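Local atomic coordinates of aminotransferase, class IV (Brucella abortus, PDB entry 4TVI), a protein that probably transfers amino groups between branched-chain amino acids and 2-oxoglutarate, using a pyridoxal 5'-phosphate cofactor bound as a Schiff base to a lysine. Residues Thr37-Glu42 with Asp144-Leu149; Gly73-Leu78 with Leu106-Leu111; Thr164-Arg169 with Leu192-Ala197; Gly67-Glu72 with Gly277-Val282; Gly226-Pro231 with Val255-Thr260. One frame throughout, in Å; residues are numbered along the deposited sequence.

How the contacts relate
Contacts 1 and 2 lie at the antiparallel sheet: contact 1 pairs two of its strands, and contact 2 sets helix 100-111 against the loop after its strand 64-70. Contact 4 bridges that strand to the loop between strands 272-277 and 281-288 of the mixed sheet, next to the cofactor. Contact 2 touches both others, its centre about 15 Å from that of contact 1 and about 11 Å from that of contact 4. Along the chain, contacts 1 and 4 interlock because their segments alternate, while contacts 2, 3 and 5 follow in order within the loop closed by contact 4. Contacts 3 and 5, centres about 25 Å apart, lie at the mixed sheet; contacts 1 and 3 also meet the second subunit.

Contact 1. Residues Thr37-Glu42 with Asp144-Leu149; sequences TYYKGE and DFALCL
T37-Y39 and D144-L149 run antiparallel, their short axes at 169° and 4.5 Å apart at the closest point, as neighbouring strands 35-39 and 143-151 of the five-stranded antiparallel sheet. Y38 and L147 form the hydrogen-bonded pair: Y38 N donates a hydrogen bond to L147 O at 2.8 Å, and L147 N returns the bond to Y38 O on a lone pair in the carbonyl plane. On the face carrying these two side chains, CB of Y38 meets CB of L147 at 4.1 Å. The Y38 ring also brings CD2 to the edge of F145, and L106 of helix 100-111 packs on both rings. The other face holds T37, Y39, A146 and C148. With CG anti to the backbone N (chi1 175°), the Y39 ring reaches over to the neighbouring strand, CD1 lying 4.1 Å from CB of A146 and its edge facing F145 O. A53 of the second subunit packs on T37 and C148. At the far end a type I' turn from Y39 to E42 reverses the chain into strand 42-45. CG of K40 lies over the centre of the Y39 ring, and the bent lysine chain then reaches across to D144. There NZ of K40 makes a salt bridge to D144 OD2 at 2.8 Å, on the syn side of the carboxylate; a water donates to this oxygen and accepts from Y39 OH, the Y39 OH-to-water distance being 2.7 Å.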
# COMPACT_ATOMS: atom_id res chain seq x y z
N THR A 37 -18.17 15.36 1.19
CA THR A 37 -17.84 13.99 1.56
C THR A 37 -18.91 13.38 2.45
O THR A 37 -19.31 13.97 3.45
CB THR A 37 -16.47 13.93 2.28
OG1 THR A 37 -15.46 14.50 1.44
CG2 THR A 37 -16.10 12.49 2.62
N TYR A 38 -19.37 12.18 2.10
CA TYR A 38 -20.30 11.44 2.94
C TYR A 38 -19.50 10.55 3.88
O TYR A 38 -18.75 9.68 3.44
CB TYR A 38 -21.27 10.60 2.10
CG TYR A 38 -22.33 9.91 2.92
CD1 TYR A 38 -23.52 10.54 3.24
CD2 TYR A 38 -22.13 8.62 3.40
CE1 TYR A 38 -24.50 9.91 3.99
CE2 TYR A 38 -23.09 7.98 4.15
CZ TYR A 38 -24.27 8.62 4.45
OH TYR A 38 -25.22 7.97 5.20
N TYR A 39 -19.66 10.77 5.18
CA TYR A 39 -18.90 10.03 6.19
C TYR A 39 -19.69 10.00 7.49
O TYR A 39 -20.20 11.03 7.92
CB TYR A 39 -17.52 10.65 6.40
CG TYR A 39 -16.70 10.02 7.51
CD1 TYR A 39 -16.27 8.70 7.41
CD2 TYR A 39 -16.36 10.74 8.65
CE1 TYR A 39 -15.51 8.12 8.42
CE2 TYR A 39 -15.61 10.17 9.67
CZ TYR A 39 -15.18 8.85 9.55
OH TYR A 39 -14.43 8.28 10.56
N LYS A 40 -19.79 8.82 8.09
CA LYS A 40 -20.58 8.64 9.30
C LYS A 40 -21.98 9.23 9.17
O LYS A 40 -22.41 10.01 10.01
CB LYS A 40 -19.86 9.24 10.51
CG LYS A 40 -18.56 8.55 10.88
CD LYS A 40 -18.63 7.93 12.26
CE LYS A 40 -17.40 7.07 12.55
NZ LYS A 40 -17.51 5.74 11.87
N GLY A 41 -22.67 8.88 8.09
CA GLY A 41 -24.07 9.22 7.91
C GLY A 41 -24.39 10.67 7.58
O GLY A 41 -25.55 11.07 7.60
N GLU A 42 -23.37 11.45 7.25
CA GLU A 42 -23.57 12.87 7.00
C GLU A 42 -22.74 13.36 5.81
O GLU A 42 -21.58 13.00 5.68
CB GLU A 42 -23.20 13.70 8.23
CG GLU A 42 -23.95 13.34 9.50
CD GLU A 42 -25.41 13.73 9.46
OE1 GLU A 42 -25.80 14.49 8.54
OE2 GLU A 42 -26.17 13.28 10.34
N ASP A 144 -15.38 0.48 7.23
CA ASP A 144 -16.13 1.72 7.17
C ASP A 144 -16.09 2.30 5.76
O ASP A 144 -15.31 1.85 4.92
CB ASP A 144 -15.60 2.74 8.19
CG ASP A 144 -16.67 3.73 8.64
OD1 ASP A 144 -17.77 3.75 8.04
OD2 ASP A 144 -16.41 4.47 9.61
N PHE A 145 -16.92 3.30 5.51
CA PHE A 145 -17.10 3.85 4.17
C PHE A 145 -17.04 5.37 4.15
O PHE A 145 -17.43 6.03 5.11
CB PHE A 145 -18.44 3.36 3.60
CG PHE A 145 -18.81 3.98 2.28
CD1 PHE A 145 -18.31 3.47 1.09
CD2 PHE A 145 -19.70 5.04 2.22
CE1 PHE A 145 -18.67 4.02 -0.12
CE2 PHE A 145 -20.07 5.60 1.00
CZ PHE A 145 -19.55 5.09 -0.17
N ALA A 146 -16.56 5.91 3.04
CA ALA A 146 -16.67 7.34 2.79
C ALA A 146 -16.76 7.59 1.29
O ALA A 146 -16.13 6.89 0.50
CB ALA A 146 -15.50 8.10 3.39
N LEU A 147 -17.58 8.56 0.91
CA LEU A 147 -17.76 8.92 -0.49
C LEU A 147 -17.37 10.38 -0.70
O LEU A 147 -18.07 11.29 -0.25
CB LEU A 147 -19.21 8.68 -0.92
CG LEU A 147 -19.56 9.00 -2.38
CD1 LEU A 147 -18.69 8.18 -3.34
CD2 LEU A 147 -21.03 8.73 -2.62
N CYS A 148 -16.27 10.60 -1.40
CA CYS A 148 -15.74 11.94 -1.57
C CYS A 148 -16.01 12.48 -2.97
O CYS A 148 -15.60 11.89 -3.98
CB CYS A 148 -14.23 11.96 -1.29
SG CYS A 148 -13.47 13.60 -1.34
N LEU A 149 -16.72 13.61 -3.03
CA LEU A 149 -17.03 14.27 -4.29
C LEU A 149 -16.27 15.58 -4.40
O LEU A 149 -16.38 16.44 -3.53
CB LEU A 149 -18.53 14.54 -4.42
CG LEU A 149 -19.49 13.37 -4.18
CD1 LEU A 149 -20.91 13.78 -4.53
CD2 LEU A 149 -19.07 12.13 -4.94
O HOH W 1 -14.21 5.58 10.51
O HOH W 2 -18.84 6.27 7.32

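Contact 2. Residues Gly73-Leu78 with Leu106-Leu111; sequences GVTPDL and LAREGL
This is a loop-to-helix contact of mixed polar and apolar character: T75, from the loop after strand 64-70, and L78, which opens helix 78-91, meet A107, R108 and L111 on helix 100-111. A type II turn runs from T75 to L78, closed by L78 N to T75 O; T75 and L78, at its two ends, both point toward the helix. R108, extended from CG to NE, slides past L78 in the opposite direction. CD2 of L78 sits over the centre of one guanidinium face, 3.8 Å from CZ of R108, and the same methyl reaches CB of A107 at 4.3 Å. NH1 of R108 bonds to T75 OG1 at 3.0 Å, but the bond is bent (133° at the hydrogen) and the oxygen lies 32° out of the guanidinium plane. T75 OG1 stands between the backbone N and the carbonyl carbon (chi1 58°), while CG2 reaches tip to tip toward CD1 of L111 at 3.8 Å. In the guanidinium plane a water accepts from NH2 of R108 and donates to T75 O. E104 forms a salt bridge with NH2 of R108. The arginine's charge is probably balanced largely by this glutamate of its own helix; the bond to the threonine hydroxyl is the bent, lesser one.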
# COMPACT_ATOMS: atom_id res chain seq x y z
N GLY A 73 -23.46 16.83 -17.38
CA GLY A 73 -24.74 16.37 -16.89
C GLY A 73 -24.93 14.87 -16.87
O GLY A 73 -26.01 14.39 -16.51
N VAL A 74 -23.91 14.11 -17.25
CA VAL A 74 -24.06 12.66 -17.30
C VAL A 74 -23.01 11.94 -16.45
O VAL A 74 -21.93 12.49 -16.19
CB VAL A 74 -24.00 12.12 -18.76
CG1 VAL A 74 -25.12 12.75 -19.59
CG2 VAL A 74 -22.65 12.39 -19.39
N THR A 75 -23.33 10.72 -16.01
CA THR A 75 -22.45 9.94 -15.15
C THR A 75 -22.24 8.52 -15.69
O THR A 75 -22.68 7.55 -15.07
CB THR A 75 -23.02 9.83 -13.71
OG1 THR A 75 -24.32 9.22 -13.76
CG2 THR A 75 -23.13 11.20 -13.07
N PRO A 76 -21.57 8.41 -16.85
CA PRO A 76 -21.43 7.11 -17.52
C PRO A 76 -20.73 6.06 -16.66
O PRO A 76 -19.74 6.35 -16.00
CB PRO A 76 -20.59 7.44 -18.76
CG PRO A 76 -19.90 8.72 -18.43
CD PRO A 76 -20.87 9.48 -17.57
N ASP A 77 -21.28 4.85 -16.68
CA ASP A 77 -20.72 3.70 -15.98
C ASP A 77 -20.56 3.92 -14.48
O ASP A 77 -19.72 3.29 -13.83
CB ASP A 77 -19.36 3.31 -16.59
CG ASP A 77 -19.50 2.45 -17.85
OD1 ASP A 77 -20.46 1.65 -17.91
OD2 ASP A 77 -18.67 2.59 -18.77
N LEU A 78 -21.37 4.82 -13.93
CA LEU A 78 -21.41 5.02 -12.48
C LEU A 78 -21.77 3.71 -11.78
O LEU A 78 -21.29 3.43 -10.68
CB LEU A 78 -22.39 6.13 -12.08
CG LEU A 78 -22.65 6.30 -10.58
CD1 LEU A 78 -21.34 6.56 -9.83
CD2 LEU A 78 -23.65 7.43 -10.32
N LEU A 106 -26.41 7.04 -3.43
CA LEU A 106 -25.77 8.02 -2.55
C LEU A 106 -24.96 9.03 -3.35
O LEU A 106 -24.99 10.23 -3.07
CB LEU A 106 -24.88 7.31 -1.53
CG LEU A 106 -24.29 8.17 -0.42
CD1 LEU A 106 -25.39 8.71 0.47
CD2 LEU A 106 -23.28 7.36 0.39
N ALA A 107 -24.25 8.55 -4.37
CA ALA A 107 -23.48 9.42 -5.25
C ALA A 107 -24.38 10.45 -5.93
O ALA A 107 -24.04 11.64 -5.98
CB ALA A 107 -22.74 8.59 -6.29
N ARG A 108 -25.52 10.00 -6.44
CA ARG A 108 -26.44 10.89 -7.14
C ARG A 108 -27.01 11.95 -6.19
O ARG A 108 -27.26 13.08 -6.59
CB ARG A 108 -27.57 10.11 -7.81
CG ARG A 108 -27.07 9.13 -8.87
CD ARG A 108 -28.20 8.65 -9.78
NE ARG A 108 -27.71 7.63 -10.71
CZ ARG A 108 -27.10 7.88 -11.86
NH1 ARG A 108 -26.89 9.14 -12.25
NH2 ARG A 108 -26.69 6.88 -12.63
N GLU A 109 -27.21 11.56 -4.94
CA GLU A 109 -27.70 12.48 -3.93
C GLU A 109 -26.64 13.54 -3.66
O GLU A 109 -26.94 14.74 -3.59
CB GLU A 109 -28.07 11.74 -2.64
CG GLU A 109 -29.33 10.89 -2.77
CD GLU A 109 -29.60 10.02 -1.55
OE1 GLU A 109 -28.71 9.92 -0.68
OE2 GLU A 109 -30.70 9.44 -1.48
N GLY A 110 -25.39 13.10 -3.54
CA GLY A 110 -24.29 14.00 -3.24
C GLY A 110 -24.06 15.01 -4.35
O GLY A 110 -23.74 16.17 -4.08
N LEU A 111 -24.22 14.56 -5.59
CA LEU A 111 -24.02 15.42 -6.75
C LEU A 111 -24.96 16.62 -6.71
O LEU A 111 -24.62 17.70 -7.19
CB LEU A 111 -24.21 14.65 -8.05
CG LEU A 111 -23.21 13.53 -8.36
CD1 LEU A 111 -23.55 12.86 -9.69
CD2 LEU A 111 -21.77 14.03 -8.33
O HOH W 3 -25.66 6.87 -15.30

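Contact 3. Residues Thr164-Arg169 with Leu192-Ala197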
# COMPACT_ATOMS: atom_id res chain seq x y z
N THR A 164 9.96 5.08 -20.67
CA THR A 164 10.00 3.80 -19.97
C THR A 164 10.31 4.04 -18.51
O THR A 164 10.74 5.13 -18.13
CB THR A 164 11.03 2.85 -20.58
OG1 THR A 164 12.30 3.52 -20.65
CG2 THR A 164 10.61 2.44 -21.98
N THR A 165 10.11 3.01 -17.69
CA THR A 165 10.45 3.09 -16.28
C THR A 165 11.24 1.85 -15.87
O THR A 165 11.08 0.78 -16.45
CB THR A 165 9.20 3.23 -15.40
OG1 THR A 165 9.58 3.17 -14.02
CG2 THR A 165 8.20 2.11 -15.69
N SER A 166 12.10 2.03 -14.87
CA SER A 166 12.93 0.94 -14.38
C SER A 166 12.12 -0.02 -13.52
O SER A 166 12.57 -1.11 -13.20
CB SER A 166 14.11 1.50 -13.59
OG SER A 166 13.65 2.11 -12.40
N PHE A 167 10.94 0.42 -13.11
CA PHE A 167 10.11 -0.42 -12.25
C PHE A 167 9.07 -1.18 -13.06
O PHE A 167 8.73 -0.78 -14.18
CB PHE A 167 9.44 0.44 -11.19
CG PHE A 167 10.41 1.31 -10.43
CD1 PHE A 167 11.30 0.76 -9.53
CD2 PHE A 167 10.42 2.69 -10.63
CE1 PHE A 167 12.19 1.56 -8.83
CE2 PHE A 167 11.32 3.49 -9.94
CZ PHE A 167 12.20 2.93 -9.04
N ARG A 168 8.57 -2.27 -12.50
CA ARG A 168 7.57 -3.09 -13.18
C ARG A 168 6.32 -3.25 -12.33
O ARG A 168 6.34 -3.01 -11.11
CB ARG A 168 8.13 -4.46 -13.56
CG ARG A 168 9.47 -4.43 -14.26
CD ARG A 168 9.89 -5.83 -14.73
NE ARG A 168 11.21 -5.79 -15.38
CZ ARG A 168 12.02 -6.83 -15.50
NH1 ARG A 168 11.68 -8.03 -15.03
NH2 ARG A 168 13.20 -6.68 -16.10
N ARG A 169 5.24 -3.67 -12.98
CA ARG A 169 4.02 -4.08 -12.30
C ARG A 169 4.29 -5.26 -11.38
O ARG A 169 5.05 -6.16 -11.72
CB ARG A 169 2.94 -4.47 -13.32
CG ARG A 169 2.56 -3.38 -14.31
CD ARG A 169 1.88 -2.20 -13.64
NE ARG A 169 0.76 -2.63 -12.81
CZ ARG A 169 0.34 -1.98 -11.72
NH1 ARG A 169 0.95 -0.87 -11.33
NH2 ARG A 169 -0.69 -2.45 -11.03
N LEU A 192 6.17 7.59 -11.85
CA LEU A 192 5.86 8.94 -12.27
C LEU A 192 7.00 9.88 -11.91
O LEU A 192 7.38 10.74 -12.72
CB LEU A 192 4.55 9.42 -11.64
CG LEU A 192 3.31 8.74 -12.20
CD1 LEU A 192 2.11 9.01 -11.33
CD2 LEU A 192 3.05 9.22 -13.62
N ARG A 193 7.56 9.71 -10.72
CA ARG A 193 8.70 10.50 -10.29
C ARG A 193 9.86 10.32 -11.26
O ARG A 193 10.51 11.28 -11.66
CB ARG A 193 9.14 10.11 -8.87
CG ARG A 193 10.44 10.79 -8.43
CD ARG A 193 11.10 10.07 -7.27
NE ARG A 193 11.24 8.63 -7.53
CZ ARG A 193 12.22 8.08 -8.24
NH1 ARG A 193 13.17 8.85 -8.77
NH2 ARG A 193 12.25 6.77 -8.42
N GLU A 194 10.10 9.07 -11.65
CA GLU A 194 11.17 8.77 -12.60
C GLU A 194 10.91 9.41 -13.96
O GLU A 194 11.81 9.99 -14.57
CB GLU A 194 11.32 7.26 -12.76
CG GLU A 194 12.69 6.82 -13.25
CD GLU A 194 12.80 5.31 -13.36
OE1 GLU A 194 11.82 4.68 -13.81
OE2 GLU A 194 13.85 4.76 -13.00
N ALA A 195 9.67 9.31 -14.43
CA ALA A 195 9.30 9.88 -15.72
C ALA A 195 9.50 11.39 -15.71
O ALA A 195 10.09 11.96 -16.63
CB ALA A 195 7.86 9.53 -16.06
N LYS A 196 9.01 12.02 -14.65
CA LYS A 196 9.13 13.45 -14.47
C LYS A 196 10.59 13.88 -14.44
O LYS A 196 10.96 14.88 -15.05
CB LYS A 196 8.44 13.87 -13.17
CG LYS A 196 8.57 15.34 -12.82
CD LYS A 196 7.85 15.62 -11.50
CE LYS A 196 7.85 17.10 -11.16
NZ LYS A 196 6.96 17.37 -10.00
N ALA A 197 11.43 13.10 -13.77
CA ALA A 197 12.85 13.41 -13.72
C ALA A 197 13.46 13.36 -15.12
O ALA A 197 14.34 14.15 -15.45
CB ALA A 197 13.59 12.45 -12.79
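E194 of helix 185-198 reaches with an extended chain into the bend that follows strand 160-164, and its carboxylate collects three hydrogen bonds from T165 and S166. OE1 takes two of them. T165 OG1 donates to OE1 of E194 at 2.7 Å, approaching nearly along the carboxylate C-O axis. S166 N donates to the same OE1 of E194 at 2.9 Å in a nearly straight bond (164°) on the syn side. OE2 of E194 accepts from S166 OG at 2.7 Å, again on the syn side. With OG placed between its backbone N and carbonyl carbon (chi1 67°), S166 offers hydroxyl and amide to the two oxygens of one carboxylate. T165 OG1 is both donor and acceptor: while it donates a hydrogen bond to E194 OE1, F167 N donates to T165 OG1 at 3.2 Å. Three bonds should favour a charged carboxylate. The F167 ring carries S166 OG over the centre of one face, while NH2 of R193 comes to the ring edge, 3.7 Å from CE2 of F167, with the guanidinium and ring planes 77° apart. L172 of the second subunit packs against F167, so this surface patch adjoins the dimer interface. The acceptance by T165 OG1 from the amide two residues on is the mark of an ST turn, here in the segment that follows strand 160-164 and bound through E194 to the helix that follows the cofactor lysine.

Contact 4. Residues Gly67-Glu72 with Gly277-Val282; sequences GARLFE and GNMSKV
The R69 guanidinium meets the 277-282 loop through its edge: NE gives a straight bond to M279 O at 2.8 Å, 8° from the guanidinium plane and on a carbonyl lone pair, and a water in the same plane accepts from NH2 and donates to M279 O. The M279 side chain crosses R69 obliquely, SD 3.5 Å from NE of R69. K281 CE approaches the F71 ring at CE1 (3.8 Å), and E72 CD lies at that ring's edge, in plane. The N278 amide is pressed against the G67-R69 backbone, its ND2 making a weak bond to A68 O at 3.1 Å. The arginine chain, with CG anti to the backbone N (chi1 -160°) and a bend at chi2, turns NE toward the loop. K281 NZ donates to N278 O and to N278 OD1, each at 3.1 Å, and a further water links this NZ to R69 O. Beyond the pair, NH1 of R69 bonds I152 O, and N278 N makes a weak bond to the phosphate oxygen OP3 of the cofactor-lysine adduct at position 180. In this buried contact, the N-H groups of R69 and K281 are thus taken up largely by carbonyl oxygens and waters, holding the loop beside the phosphate against strand 64-70.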
# COMPACT_ATOMS: atom_id res chain seq x y z
N GLY A 67 -13.42 5.28 -8.84
CA GLY A 67 -13.56 6.60 -9.40
C GLY A 67 -14.62 6.66 -10.48
O GLY A 67 -14.52 5.94 -11.47
N ALA A 68 -15.63 7.49 -10.28
CA ALA A 68 -16.59 7.78 -11.34
C ALA A 68 -16.55 9.27 -11.68
O ALA A 68 -15.86 10.04 -11.01
CB ALA A 68 -17.99 7.36 -10.92
N ARG A 69 -17.28 9.67 -12.71
CA ARG A 69 -17.20 11.05 -13.18
C ARG A 69 -18.56 11.63 -13.56
O ARG A 69 -19.33 11.01 -14.29
CB ARG A 69 -16.26 11.13 -14.39
CG ARG A 69 -15.72 12.52 -14.68
CD ARG A 69 -14.57 12.89 -13.74
NE ARG A 69 -13.77 13.98 -14.29
CZ ARG A 69 -13.96 15.27 -14.01
NH1 ARG A 69 -14.94 15.63 -13.18
NH2 ARG A 69 -13.18 16.20 -14.55
N LEU A 70 -18.84 12.83 -13.06
CA LEU A 70 -19.97 13.62 -13.54
C LEU A 70 -19.44 14.70 -14.48
O LEU A 70 -18.59 15.50 -14.09
CB LEU A 70 -20.74 14.25 -12.38
CG LEU A 70 -21.73 15.35 -12.78
CD1 LEU A 70 -22.88 14.78 -13.61
CD2 LEU A 70 -22.25 16.10 -11.55
N PHE A 71 -19.92 14.71 -15.72
CA PHE A 71 -19.52 15.75 -16.66
C PHE A 71 -20.61 15.98 -17.70
O PHE A 71 -21.24 15.03 -18.16
CB PHE A 71 -18.19 15.39 -17.34
CG PHE A 71 -18.28 14.21 -18.28
CD1 PHE A 71 -18.10 12.92 -17.81
CD2 PHE A 71 -18.53 14.41 -19.63
CE1 PHE A 71 -18.18 11.84 -18.67
CE2 PHE A 71 -18.61 13.33 -20.50
CZ PHE A 71 -18.44 12.04 -20.02
N GLU A 72 -20.83 17.24 -18.05
CA GLU A 72 -21.85 17.61 -19.03
C GLU A 72 -23.21 17.00 -18.68
O GLU A 72 -24.01 16.68 -19.57
CB GLU A 72 -21.41 17.20 -20.43
CG GLU A 72 -20.12 17.87 -20.86
CD GLU A 72 -19.53 17.29 -22.13
OE1 GLU A 72 -20.29 16.69 -22.93
OE2 GLU A 72 -18.31 17.42 -22.33
N GLY A 277 -9.38 6.15 -18.88
CA GLY A 277 -9.47 6.19 -17.44
C GLY A 277 -10.63 7.05 -17.02
O GLY A 277 -11.19 7.77 -17.84
N ASN A 278 -11.01 6.98 -15.76
CA ASN A 278 -12.20 7.68 -15.31
C ASN A 278 -12.17 9.19 -15.46
O ASN A 278 -13.18 9.80 -15.82
CB ASN A 278 -12.48 7.35 -13.84
CG ASN A 278 -13.52 8.26 -13.25
OD1 ASN A 278 -14.65 8.32 -13.74
ND2 ASN A 278 -13.15 8.99 -12.20
N MET A 279 -11.03 9.80 -15.17
CA MET A 279 -10.97 11.26 -15.03
C MET A 279 -11.28 12.02 -16.32
O MET A 279 -12.01 13.02 -16.29
CB MET A 279 -9.61 11.69 -14.49
CG MET A 279 -9.58 13.16 -14.11
SD MET A 279 -10.66 13.51 -12.69
CE MET A 279 -10.00 12.36 -11.50
N SER A 280 -10.72 11.57 -17.44
CA SER A 280 -10.91 12.27 -18.72
C SER A 280 -11.34 11.33 -19.85
O SER A 280 -11.41 11.75 -21.01
CB SER A 280 -9.63 13.01 -19.11
OG SER A 280 -9.33 14.05 -18.19
N LYS A 281 -11.60 10.08 -19.50
CA LYS A 281 -12.14 9.06 -20.41
C LYS A 281 -11.17 8.65 -21.51
O LYS A 281 -10.73 7.51 -21.55
CB LYS A 281 -13.47 9.53 -21.01
CG LYS A 281 -14.51 9.90 -19.94
CD LYS A 281 -14.61 8.81 -18.86
CE LYS A 281 -15.67 9.16 -17.83
NZ LYS A 281 -15.71 8.21 -16.67
N VAL A 282 -10.86 9.56 -22.42
CA VAL A 282 -9.94 9.24 -23.51
C VAL A 282 -8.91 10.35 -23.65
O VAL A 282 -9.27 11.51 -23.85
CB VAL A 282 -10.69 9.04 -24.85
CG1 VAL A 282 -9.71 8.82 -25.99
CG2 VAL A 282 -11.64 7.86 -24.75
O HOH W 4 -18.30 8.56 -15.25
O HOH W 5 -10.81 15.69 -16.14

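Contact 5. Residues Gly226-Pro231 with Val255-Thr260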
# COMPACT_ATOMS: atom_id res chain seq x y z
N GLY A 226 -4.66 1.46 -38.80
CA GLY A 226 -6.10 1.60 -38.69
C GLY A 226 -6.72 0.64 -37.71
O GLY A 226 -7.94 0.65 -37.49
N GLU A 227 -5.90 -0.22 -37.12
CA GLU A 227 -6.36 -1.16 -36.11
C GLU A 227 -5.95 -0.69 -34.72
O GLU A 227 -4.92 -0.04 -34.56
CB GLU A 227 -5.80 -2.56 -36.37
CG GLU A 227 -6.28 -3.22 -37.65
CD GLU A 227 -5.86 -4.67 -37.72
OE1 GLU A 227 -4.65 -4.94 -37.81
OE2 GLU A 227 -6.75 -5.55 -37.67
N VAL A 228 -6.76 -1.01 -33.72
CA VAL A 228 -6.45 -0.65 -32.35
C VAL A 228 -5.91 -1.87 -31.60
O VAL A 228 -6.47 -2.96 -31.69
CB VAL A 228 -7.68 -0.09 -31.62
CG1 VAL A 228 -7.35 0.24 -30.17
CG2 VAL A 228 -8.20 1.14 -32.34
N PHE A 229 -4.81 -1.67 -30.88
CA PHE A 229 -4.21 -2.71 -30.04
C PHE A 229 -4.12 -2.22 -28.60
O PHE A 229 -3.80 -1.06 -28.35
CB PHE A 229 -2.82 -3.11 -30.55
CG PHE A 229 -2.81 -3.70 -31.93
CD1 PHE A 229 -2.82 -2.88 -33.06
CD2 PHE A 229 -2.77 -5.08 -32.11
CE1 PHE A 229 -2.81 -3.43 -34.34
CE2 PHE A 229 -2.75 -5.63 -33.39
CZ PHE A 229 -2.77 -4.81 -34.50
N THR A 230 -4.39 -3.12 -27.66
CA THR A 230 -4.30 -2.80 -26.24
C THR A 230 -3.90 -4.07 -25.49
O THR A 230 -4.28 -5.17 -25.89
CB THR A 230 -5.64 -2.25 -25.70
OG1 THR A 230 -5.47 -1.75 -24.37
CG2 THR A 230 -6.72 -3.32 -25.70
N PRO A 231 -3.09 -3.92 -24.42
CA PRO A 231 -2.62 -5.08 -23.66
C PRO A 231 -3.76 -5.99 -23.21
O PRO A 231 -4.76 -5.52 -22.68
CB PRO A 231 -1.94 -4.44 -22.45
CG PRO A 231 -1.45 -3.14 -22.95
CD PRO A 231 -2.49 -2.67 -23.95
N VAL A 255 -14.52 -0.74 -35.93
CA VAL A 255 -13.07 -0.70 -35.75
C VAL A 255 -12.57 -2.00 -35.14
O VAL A 255 -13.15 -2.49 -34.17
CB VAL A 255 -12.65 0.48 -34.84
CG1 VAL A 255 -11.12 0.49 -34.66
CG2 VAL A 255 -13.13 1.80 -35.41
N SER A 256 -11.52 -2.57 -35.71
CA SER A 256 -10.90 -3.76 -35.13
C SER A 256 -10.08 -3.42 -33.89
O SER A 256 -9.18 -2.59 -33.94
CB SER A 256 -10.02 -4.46 -36.16
OG SER A 256 -10.79 -4.98 -37.22
N VAL A 257 -10.39 -4.08 -32.78
CA VAL A 257 -9.65 -3.89 -31.55
C VAL A 257 -9.07 -5.22 -31.09
O VAL A 257 -9.81 -6.19 -30.87
CB VAL A 257 -10.54 -3.31 -30.43
CG1 VAL A 257 -9.70 -3.04 -29.20
CG2 VAL A 257 -11.22 -2.03 -30.91
N HIS A 258 -7.75 -5.28 -30.93
CA HIS A 258 -7.10 -6.52 -30.55
C HIS A 258 -6.55 -6.45 -29.14
O HIS A 258 -5.71 -5.60 -28.83
CB HIS A 258 -5.99 -6.87 -31.54
CG HIS A 258 -6.45 -7.00 -32.96
ND1 HIS A 258 -7.38 -7.94 -33.35
CD2 HIS A 258 -6.10 -6.33 -34.08
CE1 HIS A 258 -7.58 -7.83 -34.66
NE2 HIS A 258 -6.82 -6.86 -35.12
N GLU A 259 -7.04 -7.34 -28.28
CA GLU A 259 -6.51 -7.48 -26.93
C GLU A 259 -5.47 -8.59 -26.91
O GLU A 259 -5.81 -9.77 -26.83
CB GLU A 259 -7.63 -7.79 -25.94
CG GLU A 259 -8.67 -6.69 -25.88
CD GLU A 259 -9.78 -7.02 -24.92
OE1 GLU A 259 -9.54 -6.94 -23.69
OE2 GLU A 259 -10.88 -7.39 -25.39
N THR A 260 -4.21 -8.19 -26.99
CA THR A 260 -3.13 -9.13 -27.21
C THR A 260 -1.91 -8.75 -26.38
O THR A 260 -1.89 -7.71 -25.73
CB THR A 260 -2.74 -9.18 -28.69
OG1 THR A 260 -1.81 -10.25 -28.90
CG2 THR A 260 -2.11 -7.87 -29.11
O HOH W 6 -10.11 -1.18 -37.74
O HOH W 7 -8.81 -5.13 -39.08
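Backbone bonds come first: strands 227-231 and 257-260 run parallel, 25° apart, with V228, F229 and T230 paired to V257, H258 and E259. The ladder goes V228 N to S256 O, H258 N to V228 O at 2.8 Å, T230 N to H258 O, and finally T260 N to T230 O, longer at 3.2 Å. Among the polar side chains, H258 NE2 donates to E227 OE2 at 2.9 Å in a nearly straight bond (165°). The oxygen lies in the imidazole plane, whereas the nitrogen stands well above the carboxylate plane. One water joins the same OE2 to S256 OG, and another bridges G226 O and S256 N. On the face carrying F229 and H258 the two rings lie side by side, planes 44° apart and CE2 of F229 3.5 Å from CD2 of H258. On the face of V228, V257, T230 and E259, T230 CG2 meets E259 CG; from just before the strand, V255 CG1 meets V228 CG2 at 3.8 Å. The pair forms the two strands of a beta-alpha-beta unit whose helix 241-252 packs through L250 on V255 and V257, while strand 219-224 flanks 227-231 and its R224 makes a cation-pi contact with F229.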